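Local coordinates for protein bradyzoite surface antigen BSR4 (Toxoplasma gondii, PDB 2JKS) that is a surface antigen of the bradyzoite stage, a member of the SAG1-related superfamily built from two SRS domains, and binds zinc ions, at residues T71-T75 / A85-V89; L91-E96 / D131-V135; P128-K132 / A296-S300. Residues are numbered along the deposited sequence.

Contact 1: residues T71-T75 / A85-V89; sequences TTNGT and AGTEV
The irregular loop Thr71-Thr75 lies against residues Gly86-Glu88 of strand 83-89, burying 281 Å² with residues 85-89. Gly86 meets it first: its CA lies 4.5 Å from the CA of Thr71 and 4.3 Å from Thr71 CG2, and its phi/psi of 73/-138 is a conformation that favours glycine. Thr87 follows, extended, with its side chain (m rotamer) pointing toward the loop. Its OG1 lies 2.9 Å from Asn73 CB, a tight van der Waals contact, and is hydrogen-bonded to the carbonyl of Lys70, the residue just before Thr71, while its CG2 sits 3.4 Å from both Gly74 N and Thr75 O. The loop is the connection between strands 53-67 and 76-79 of the six-stranded sheet of the first SRS domain, and strand 83-89 runs between those two, antiparallel to each. The peptide NH of Gly74, covered here, finds no polar partner. At Glu88 comes the one hydrogen bond between the segments, nearly linear, from Glu88 N to Thr75 O at 3.0 Å. The Glu88 side chain carries OE1 to 3.5 Å from Thr75 OG1, whereas Val89 turns away, onto Val65 of strand 53-67.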
ATOM      1  N   THR A  71       5.319  -5.108 -18.176  1.00 61.21           N
ATOM      2  CA  THR A  71       5.278  -5.063 -19.646  1.00 63.42           C
ATOM      3  C   THR A  71       5.865  -6.342 -20.268  1.00 64.65           C
ATOM      4  O   THR A  71       5.357  -6.862 -21.280  1.00 65.26           O
ATOM      5  CB  THR A  71       6.031  -3.830 -20.187  1.00 63.43           C
ATOM      6  OG1 THR A  71       7.384  -3.849 -19.709  1.00 64.70           O
ATOM      7  CG2 THR A  71       5.360  -2.533 -19.734  1.00 63.20           C
ATOM      8  N   THR A  72       6.956  -6.821 -19.679  1.00 65.79           N
ATOM      9  CA  THR A  72       7.434  -8.180 -19.926  1.00 66.89           C
ATOM     10  C   THR A  72       6.643  -8.997 -18.898  1.00 67.34           C
ATOM     11  O   THR A  72       6.519  -8.588 -17.733  1.00 67.96           O
ATOM     12  CB  THR A  72       8.969  -8.278 -19.791  1.00 66.84           C
ATOM     13  OG1 THR A  72       9.375  -7.885 -18.473  1.00 67.89           O
ATOM     14  CG2 THR A  72       9.640  -7.352 -20.811  1.00 67.01           C
ATOM     15  N   ASN A  73       6.065 -10.118 -19.320  1.00 67.48           N
ATOM     16  CA  ASN A  73       4.678 -10.337 -18.895  1.00 67.02           C
ATOM     17  C   ASN A  73       4.043 -11.721 -18.700  1.00 65.93           C
ATOM     18  O   ASN A  73       4.709 -12.765 -18.609  1.00 65.93           O
ATOM     19  CB  ASN A  73       3.796  -9.569 -19.906  1.00 67.63           C
ATOM     20  CG  ASN A  73       3.940 -10.087 -21.364  1.00 69.14           C
ATOM     21  OD1 ASN A  73       3.507  -9.422 -22.312  1.00 70.54           O
ATOM     22  ND2 ASN A  73       4.527 -11.275 -21.534  1.00 70.99           N
ATOM     23  N   GLY A  74       2.723 -11.637 -18.535  1.00 64.28           N
ATOM     24  CA  GLY A  74       1.731 -12.565 -19.079  1.00 62.14           C
ATOM     25  C   GLY A  74       0.919 -11.770 -20.119  1.00 60.38           C
ATOM     26  O   GLY A  74       1.485 -11.045 -20.942  1.00 60.41           O
ATOM     27  N   THR A  75      -0.405 -11.840 -20.063  1.00 58.54           N
ATOM     28  CA  THR A  75      -1.219 -11.331 -21.179  1.00 56.49           C
ATOM     29  C   THR A  75      -1.438  -9.792 -21.256  1.00 55.71           C
ATOM     30  O   THR A  75      -1.940  -9.148 -20.323  1.00 55.51           O
ATOM     31  CB  THR A  75      -2.504 -12.202 -21.424  1.00 56.11           C
ATOM     32  OG1 THR A  75      -3.649 -11.369 -21.610  1.00 56.24           O
ATOM     33  CG2 THR A  75      -2.767 -13.153 -20.276  1.00 55.60           C
ATOM     34  N   ALA A  85      -1.199  -1.062 -22.191  1.00 51.80           N
ATOM     35  CA  ALA A  85      -1.089  -0.533 -20.830  1.00 49.91           C
ATOM     36  C   ALA A  85      -0.613  -1.624 -19.885  1.00 48.47           C
ATOM     37  O   ALA A  85      -1.266  -1.936 -18.869  1.00 47.70           O
ATOM     38  CB  ALA A  85      -2.420   0.063 -20.341  1.00 50.33           C
ATOM     39  N   GLY A  86       0.525  -2.199 -20.240  1.00 46.33           N
ATOM     40  CA  GLY A  86       1.123  -3.250 -19.469  1.00 45.41           C
ATOM     41  C   GLY A  86       0.402  -4.577 -19.573  1.00 44.59           C
ATOM     42  O   GLY A  86      -0.035  -4.991 -20.651  1.00 43.84           O
ATOM     43  N   THR A  87       0.271  -5.241 -18.431  1.00 44.08           N
ATOM     44  CA  THR A  87      -0.177  -6.626 -18.419  1.00 43.74           C
ATOM     45  C   THR A  87      -1.245  -6.886 -17.371  1.00 42.78           C
ATOM     46  O   THR A  87      -1.352  -6.149 -16.381  1.00 41.22           O
ATOM     47  CB  THR A  87       1.032  -7.549 -18.234  1.00 44.24           C
ATOM     48  OG1 THR A  87       1.869  -7.432 -19.406  1.00 46.35           O
ATOM     49  CG2 THR A  87       0.604  -9.018 -18.089  1.00 46.35           C
ATOM     50  N   GLU A  88      -2.032  -7.938 -17.616  1.00 41.90           N
ATOM     51  CA  GLU A  88      -3.030  -8.451 -16.668  1.00 41.23           C
ATOM     52  C   GLU A  88      -2.450  -8.993 -15.364  1.00 41.08           C
ATOM     53  O   GLU A  88      -1.617  -9.893 -15.378  1.00 41.56           O
ATOM     54  CB  GLU A  88      -3.841  -9.551 -17.314  1.00 40.76           C
ATOM     55  CG  GLU A  88      -4.811  -9.046 -18.345  1.00 41.33           C
ATOM     56  CD  GLU A  88      -5.639 -10.164 -18.953  1.00 42.31           C
ATOM     57  OE1 GLU A  88      -5.401 -11.345 -18.636  1.00 43.53           O
ATOM     58  OE2 GLU A  88      -6.526  -9.857 -19.766  1.00 42.75           O
ATOM     59  N   VAL A  89      -2.920  -8.448 -14.244  1.00 39.43           N
ATOM     60  CA  VAL A  89      -2.582  -8.942 -12.903  1.00 39.08           C
ATOM     61  C   VAL A  89      -3.889  -9.045 -12.109  1.00 38.03           C
ATOM     62  O   VAL A  89      -4.869  -8.425 -12.487  1.00 37.53           O
ATOM     63  CB  VAL A  89      -1.570  -7.985 -12.191  1.00 38.77           C
ATOM     64  CG1 VAL A  89      -0.253  -7.930 -12.983  1.00 40.21           C
ATOM     65  CG2 VAL A  89      -2.146  -6.538 -12.040  1.00 38.71           C
TER

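Contact 2: residues L91-E96 / D131-V135; sequences LKDLLE and DKAFV. With ZN (zinc ion), chain F.
Lys132, Leu94 and Phe134 bury the most surface where the short helix 91-95 lies against the start of strand 132-141. The axes of helix 91-95 and strand segment 132-135 approach to 9.5 Å, with 148° between their directions, and the closest CA pair is Leu95-Lys132 at 6.9 Å. Lys132, pointing toward the helix, bends through two m rotamers before extending (t, t). Its CG lies 3.9 Å from Leu95 CD2 and its CE 3.3 Å from Leu94 O, and its NZ forms a salt bridge with Glu96 OE1 at 3.1 Å. Glu96, at phi/psi 57/46, is the C' residue of a Schellman motif closing the helix: Thr97 N bonds to Lys92 O, and Glu96 N to Asp93 O only weakly (3.3 Å). The same OE1 binds a zinc ion at 2.2 Å, alongside Asp205 of the second SRS domain and a water 2.4 Å from the metal, so one carboxylate oxygen is shared between the salt bridge and an interdomain metal site. Leu94 (t, p) points toward the strand, its CD2 3.4 Å from both Ala133 O and Phe134 CB. Phe134 (chi1 p) meets Leu91 CD2 with its CD2 at 3.7 Å. Leu91 and Phe134 both reach Val65 of strand 53-67 and Leu120 of strand 116-121, so the helix packs through Leu91 against both sheets of the domain, while strand 132-141 pairs with strands 53-67 and 152-161.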
ATOM      1  N   LEU A  91      -5.933  -7.997  -8.581  1.00 36.73           N
ATOM      2  CA  LEU A  91      -5.762  -6.860  -7.653  1.00 36.92           C
ATOM      3  C   LEU A  91      -5.012  -7.293  -6.410  1.00 37.06           C
ATOM      4  O   LEU A  91      -4.127  -6.588  -5.937  1.00 37.42           O
ATOM      5  CB  LEU A  91      -7.100  -6.261  -7.215  1.00 37.23           C
ATOM      6  CG  LEU A  91      -7.580  -5.031  -7.964  1.00 37.68           C
ATOM      7  CD1 LEU A  91      -8.888  -4.626  -7.325  1.00 37.84           C
ATOM      8  CD2 LEU A  91      -6.546  -3.884  -7.943  1.00 34.37           C
ATOM      9  N   LYS A  92      -5.351  -8.469  -5.904  1.00 36.87           N
ATOM     10  CA  LYS A  92      -4.685  -8.975  -4.713  1.00 38.37           C
ATOM     11  C   LYS A  92      -3.181  -9.098  -4.935  1.00 37.04           C
ATOM     12  O   LYS A  92      -2.408  -8.837  -4.029  1.00 35.97           O
ATOM     13  CB  LYS A  92      -5.318 -10.278  -4.216  1.00 37.63           C
ATOM     14  CG  LYS A  92      -4.693 -11.521  -4.752  1.00 41.68           C
ATOM     15  CD  LYS A  92      -5.298 -12.795  -4.148  1.00 41.45           C
ATOM     16  CE  LYS A  92      -4.913 -13.023  -2.691  1.00 46.24           C
ATOM     17  NZ  LYS A  92      -3.456 -13.141  -2.413  1.00 47.20           N
ATOM     18  N   ASP A  93      -2.774  -9.440  -6.156  1.00 37.76           N
ATOM     19  CA  ASP A  93      -1.360  -9.500  -6.508  1.00 37.77           C
ATOM     20  C   ASP A  93      -0.719  -8.127  -6.669  1.00 36.85           C
ATOM     21  O   ASP A  93       0.382  -7.922  -6.196  1.00 36.89           O
ATOM     22  CB  ASP A  93      -1.142 -10.315  -7.775  1.00 38.51           C
ATOM     23  CG  ASP A  93      -1.163 -11.819  -7.527  1.00 42.23           C
ATOM     24  OD1 ASP A  93      -1.140 -12.243  -6.346  1.00 47.49           O
ATOM     25  OD2 ASP A  93      -1.205 -12.567  -8.524  1.00 44.38           O
ATOM     26  N   LEU A  94      -1.388  -7.190  -7.343  1.00 35.99           N
ATOM     27  CA  LEU A  94      -0.880  -5.819  -7.476  1.00 34.66           C
ATOM     28  C   LEU A  94      -0.769  -5.167  -6.093  1.00 34.67           C
ATOM     29  O   LEU A  94       0.229  -4.529  -5.792  1.00 33.66           O
ATOM     30  CB  LEU A  94      -1.781  -4.967  -8.377  1.00 35.20           C
ATOM     31  CG  LEU A  94      -1.359  -3.494  -8.596  1.00 35.95           C
ATOM     32  CD1 LEU A  94      -0.003  -3.342  -9.245  1.00 37.32           C
ATOM     33  CD2 LEU A  94      -2.337  -2.802  -9.431  1.00 35.92           C
ATOM     34  N   LEU A  95      -1.765  -5.396  -5.244  1.00 34.55           N
ATOM     35  CA  LEU A  95      -1.820  -4.738  -3.936  1.00 36.69           C
ATOM     36  C   LEU A  95      -0.955  -5.433  -2.897  1.00 38.78           C
ATOM     37  O   LEU A  95      -0.678  -4.883  -1.806  1.00 38.50           O
ATOM     38  CB  LEU A  95      -3.270  -4.637  -3.437  1.00 35.09           C
ATOM     39  CG  LEU A  95      -4.137  -3.705  -4.313  1.00 34.28           C
ATOM     40  CD1 LEU A  95      -5.544  -3.646  -3.814  1.00 34.01           C
ATOM     41  CD2 LEU A  95      -3.556  -2.252  -4.484  1.00 31.07           C
ATOM     42  N   GLU A  96      -0.544  -6.654  -3.251  1.00 40.56           N
ATOM     43  CA  GLU A  96       0.253  -7.526  -2.381  1.00 42.62           C
ATOM     44  C   GLU A  96      -0.433  -7.784  -1.065  1.00 43.55           C
ATOM     45  O   GLU A  96       0.203  -7.722  -0.026  1.00 42.96           O
ATOM     46  CB  GLU A  96       1.639  -6.953  -2.142  1.00 42.91           C
ATOM     47  CG  GLU A  96       2.530  -7.050  -3.314  1.00 44.32           C
ATOM     48  CD  GLU A  96       3.845  -6.398  -3.055  1.00 49.24           C
ATOM     49  OE1 GLU A  96       4.198  -5.482  -3.810  1.00 52.12           O
ATOM     50  OE2 GLU A  96       4.533  -6.764  -2.082  1.00 54.68           O
ATOM     51  N   ASP A 131       2.610   2.767  -2.642  1.00 29.23           N
ATOM     52  CA  ASP A 131       1.653   3.389  -3.585  1.00 30.09           C
ATOM     53  C   ASP A 131       1.508   2.535  -4.833  1.00 30.02           C
ATOM     54  O   ASP A 131       2.507   2.105  -5.376  1.00 30.07           O
ATOM     55  CB  ASP A 131       2.075   4.818  -3.934  1.00 30.43           C
ATOM     56  CG  ASP A 131       2.061   5.748  -2.722  1.00 28.40           C
ATOM     57  OD1 ASP A 131       1.240   5.555  -1.796  1.00 30.24           O
ATOM     58  OD2 ASP A 131       2.854   6.700  -2.692  1.00 28.15           O
ATOM     59  N   LYS A 132       0.264   2.270  -5.247  1.00 30.17           N
ATOM     60  CA  LYS A 132      -0.003   1.459  -6.421  1.00 30.01           C
ATOM     61  C   LYS A 132      -0.865   2.194  -7.445  1.00 29.28           C
ATOM     62  O   LYS A 132      -1.637   3.107  -7.119  1.00 29.66           O
ATOM     63  CB  LYS A 132      -0.708   0.138  -6.047  1.00 29.76           C
ATOM     64  CG  LYS A 132      -0.009  -0.713  -4.969  1.00 31.74           C
ATOM     65  CD  LYS A 132       1.278  -1.361  -5.508  1.00 32.15           C
ATOM     66  CE  LYS A 132       1.959  -2.136  -4.376  1.00 33.45           C
ATOM     67  NZ  LYS A 132       3.210  -2.749  -4.906  1.00 36.71           N
ATOM     68  N   ALA A 133      -0.777   1.728  -8.681  1.00 28.68           N
ATOM     69  CA  ALA A 133      -1.654   2.168  -9.756  1.00 28.48           C
ATOM     70  C   ALA A 133      -2.028   0.992 -10.655  1.00 28.14           C
ATOM     71  O   ALA A 133      -1.208   0.087 -10.914  1.00 29.41           O
ATOM     72  CB  ALA A 133      -0.961   3.267 -10.580  1.00 27.67           C
ATOM     73  N   PHE A 134      -3.237   1.024 -11.181  1.00 27.75           N
ATOM     74  CA  PHE A 134      -3.629   0.070 -12.221  1.00 27.56           C
ATOM     75  C   PHE A 134      -4.465   0.797 -13.239  1.00 27.61           C
ATOM     76  O   PHE A 134      -4.781   1.990 -13.053  1.00 27.12           O
ATOM     77  CB  PHE A 134      -4.381  -1.148 -11.614  1.00 27.34           C
ATOM     78  CG  PHE A 134      -5.749  -0.816 -11.005  1.00 27.47           C
ATOM     79  CD1 PHE A 134      -6.887  -0.697 -11.835  1.00 26.05           C
ATOM     80  CD2 PHE A 134      -5.893  -0.655  -9.625  1.00 25.28           C
ATOM     81  CE1 PHE A 134      -8.110  -0.411 -11.326  1.00 25.12           C
ATOM     82  CE2 PHE A 134      -7.181  -0.385  -9.066  1.00 25.63           C
ATOM     83  CZ  PHE A 134      -8.278  -0.276  -9.938  1.00 22.42           C
ATOM     84  N   VAL A 135      -4.805   0.079 -14.308  1.00 27.46           N
ATOM     85  CA  VAL A 135      -5.541   0.623 -15.459  1.00 27.23           C
ATOM     86  C   VAL A 135      -6.674  -0.389 -15.800  1.00 28.33           C
ATOM     87  O   VAL A 135      -6.493  -1.626 -15.756  1.00 28.44           O
ATOM     88  CB  VAL A 135      -4.582   0.893 -16.713  1.00 27.36           C
ATOM     89  CG1 VAL A 135      -5.359   0.973 -18.026  1.00 28.43           C
ATOM     90  CG2 VAL A 135      -3.778   2.188 -16.556  1.00 27.20           C
TER
HETATM   91 ZN    ZN F1320       6.167  -4.956  -3.049  1.00 51.81          ZN
HETATM   92  O   HOH W   1       7.671  -6.225  -4.474  1.00 67.90           O

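Contact 3: residues P128-K132 / A296-S300; sequences PLTDK and AAPTS. Unlike the reference sequence in segment 296-300: Ala296 (reference Gly).
Between Pro128 and Lys132 the chain runs as an irregular loop into strand 132-141, and the coil Ala296-Ser300 of the second SRS domain comes up against it, burying a modest 187 Å². Pro128 begins the segment, packed on Leu95 of its own domain. Leu129 (phi/psi -78/-16) turns the backbone, and its side chain leads away from the coil toward Arg164 and Asp205. Thr130 then returns to an extended conformation (-134/157) with its side chain, in the p rotamer, directed at the coil: its CB is 3.4 Å from Ala296 O and 4.0 Å from Ala296 CB, and its CG2 is 3.8 Å from Ala297 CB. Asp131 supplies the single hydrogen bond between the segments, from its N to Ala296 O at 2.9 Å and 163°, with the two CA atoms 4.3 Å apart. Its OD2 passes 4.4 Å from Pro298 CD, but the carboxylate is held by the backbone NH groups of Lys180 and Ala163. Lys132 turns away with its CA-to-CB bond and directs NZ to Glu96. Ala296, where the reference sequence has glycine, is the first residue modelled after a gap at 281-295. This is a loop-to-loop seam between tandem SRS domains, beside the zinc site of Glu96 and Asp205: the nearest atom of the Thr130 side chain lies about 5 Å from the zinc.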
ATOM      1  N   PRO A 128      -2.387  -1.026   0.356  1.00 28.23           N
ATOM      2  CA  PRO A 128      -1.024  -1.568   0.171  1.00 27.40           C
ATOM      3  C   PRO A 128       0.009  -0.882   1.093  1.00 27.34           C
ATOM      4  O   PRO A 128      -0.284   0.143   1.696  1.00 27.54           O
ATOM      5  CB  PRO A 128      -0.734  -1.293  -1.329  1.00 26.41           C
ATOM      6  CG  PRO A 128      -1.549  -0.083  -1.640  1.00 27.79           C
ATOM      7  CD  PRO A 128      -2.818  -0.231  -0.820  1.00 26.92           C
ATOM      8  N   LEU A 129       1.181  -1.482   1.242  1.00 27.79           N
ATOM      9  CA  LEU A 129       2.320  -0.842   1.953  1.00 28.09           C
ATOM     10  C   LEU A 129       3.057   0.185   1.132  1.00 28.44           C
ATOM     11  O   LEU A 129       3.850   0.982   1.659  1.00 27.21           O
ATOM     12  CB  LEU A 129       3.302  -1.921   2.405  1.00 28.54           C
ATOM     13  CG  LEU A 129       2.699  -2.997   3.287  1.00 31.62           C
ATOM     14  CD1 LEU A 129       3.757  -4.042   3.677  1.00 32.42           C
ATOM     15  CD2 LEU A 129       1.990  -2.413   4.491  1.00 28.46           C
ATOM     16  N   THR A 130       2.826   0.149  -0.184  1.00 27.80           N
ATOM     17  CA  THR A 130       3.435   1.071  -1.098  1.00 28.86           C
ATOM     18  C   THR A 130       2.358   1.600  -2.054  1.00 29.26           C
ATOM     19  O   THR A 130       1.338   0.937  -2.246  1.00 28.69           O
ATOM     20  CB  THR A 130       4.599   0.398  -1.912  1.00 29.67           C
ATOM     21  OG1 THR A 130       4.072  -0.705  -2.638  1.00 29.97           O
ATOM     22  CG2 THR A 130       5.702  -0.139  -0.955  1.00 27.02           C
ATOM     23  N   ASP A 131       2.610   2.767  -2.642  1.00 29.23           N
ATOM     24  CA  ASP A 131       1.653   3.389  -3.585  1.00 30.09           C
ATOM     25  C   ASP A 131       1.508   2.535  -4.833  1.00 30.02           C
ATOM     26  O   ASP A 131       2.507   2.105  -5.376  1.00 30.07           O
ATOM     27  CB  ASP A 131       2.075   4.818  -3.934  1.00 30.43           C
ATOM     28  CG  ASP A 131       2.061   5.748  -2.722  1.00 28.40           C
ATOM     29  OD1 ASP A 131       1.240   5.555  -1.796  1.00 30.24           O
ATOM     30  OD2 ASP A 131       2.854   6.700  -2.692  1.00 28.15           O
ATOM     31  N   LYS A 132       0.264   2.270  -5.247  1.00 30.17           N
ATOM     32  CA  LYS A 132      -0.003   1.459  -6.421  1.00 30.01           C
ATOM     33  C   LYS A 132      -0.865   2.194  -7.445  1.00 29.28           C
ATOM     34  O   LYS A 132      -1.637   3.107  -7.119  1.00 29.66           O
ATOM     35  CB  LYS A 132      -0.708   0.138  -6.047  1.00 29.76           C
ATOM     36  CG  LYS A 132      -0.009  -0.713  -4.969  1.00 31.74           C
ATOM     37  CD  LYS A 132       1.278  -1.361  -5.508  1.00 32.15           C
ATOM     38  CE  LYS A 132       1.959  -2.136  -4.376  1.00 33.45           C
ATOM     39  NZ  LYS A 132       3.210  -2.749  -4.906  1.00 36.71           N
ATOM     40  N   ALA A 296       6.699   4.368  -5.622  1.00 42.59           N
ATOM     41  CA  ALA A 296       5.726   3.645  -4.808  1.00 41.57           C
ATOM     42  C   ALA A 296       6.138   3.640  -3.312  1.00 41.29           C
ATOM     43  O   ALA A 296       5.297   3.731  -2.378  1.00 38.40           O
ATOM     44  CB  ALA A 296       5.590   2.247  -5.336  1.00 42.25           C
ATOM     45  N   ALA A 297       7.455   3.561  -3.103  1.00 40.66           N
ATOM     46  CA  ALA A 297       8.015   3.440  -1.753  1.00 40.83           C
ATOM     47  C   ALA A 297       8.957   4.599  -1.396  1.00 40.90           C
ATOM     48  O   ALA A 297      10.111   4.365  -1.074  1.00 41.93           O
ATOM     49  CB  ALA A 297       8.730   2.077  -1.602  1.00 40.79           C
ATOM     50  N   PRO A 298       8.475   5.855  -1.478  1.00 41.27           N
ATOM     51  CA  PRO A 298       9.484   6.835  -1.243  1.00 40.41           C
ATOM     52  C   PRO A 298       9.790   7.048   0.250  1.00 39.19           C
ATOM     53  O   PRO A 298      10.911   7.451   0.546  1.00 41.03           O
ATOM     54  CB  PRO A 298       8.921   8.100  -1.917  1.00 40.01           C
ATOM     55  CG  PRO A 298       7.465   7.960  -1.887  1.00 40.53           C
ATOM     56  CD  PRO A 298       7.156   6.474  -1.774  1.00 41.77           C
ATOM     57  N   THR A 299       8.874   6.745   1.189  1.00 35.50           N
ATOM     58  CA  THR A 299       9.148   7.156   2.571  1.00 31.61           C
ATOM     59  C   THR A 299       9.539   6.018   3.513  1.00 29.91           C
ATOM     60  O   THR A 299       9.244   4.847   3.257  1.00 29.08           O
ATOM     61  CB  THR A 299       7.983   7.938   3.192  1.00 31.80           C
ATOM     62  OG1 THR A 299       6.849   7.062   3.321  1.00 28.36           O
ATOM     63  CG2 THR A 299       7.663   9.198   2.370  1.00 30.38           C
ATOM     64  N   SER A 300      10.150   6.371   4.642  1.00 28.25           N
ATOM     65  CA  SER A 300      10.491   5.380   5.676  1.00 26.61           C
ATOM     66  C   SER A 300       9.612   5.521   6.914  1.00 26.56           C
ATOM     67  O   SER A 300       9.051   6.576   7.188  1.00 25.43           O
ATOM     68  CB  SER A 300      11.953   5.521   6.126  1.00 28.10           C
ATOM     69  OG  SER A 300      12.784   5.382   5.002  1.00 24.67           O
TER

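In the fold
Contacts 1 and 2 belong to the first SRS domain and share its six-stranded sheet; contact 3 joins that domain to the second. Strand 83-89 of contact 1 leads directly into helix 91-95 of contact 2. Their centres are 13 Å apart, and they touch through Val89 CG2 and Leu94 CB (4.0 Å) and through Ala85 CB and Val135 CG1 (3.9 Å). Contact 2 shares Asp131 and Lys132 with contact 3, whose centre is 11 Å away; contacts 1 and 3, 21 Å apart between centres, do not touch. Along the chain contact 1 closes before contact 2 opens, and contact 3 starts where contact 2 ends. Contact 2 supplies the zinc ligand Glu96, and contact 3 lies beside that site, where the two SRS domains meet.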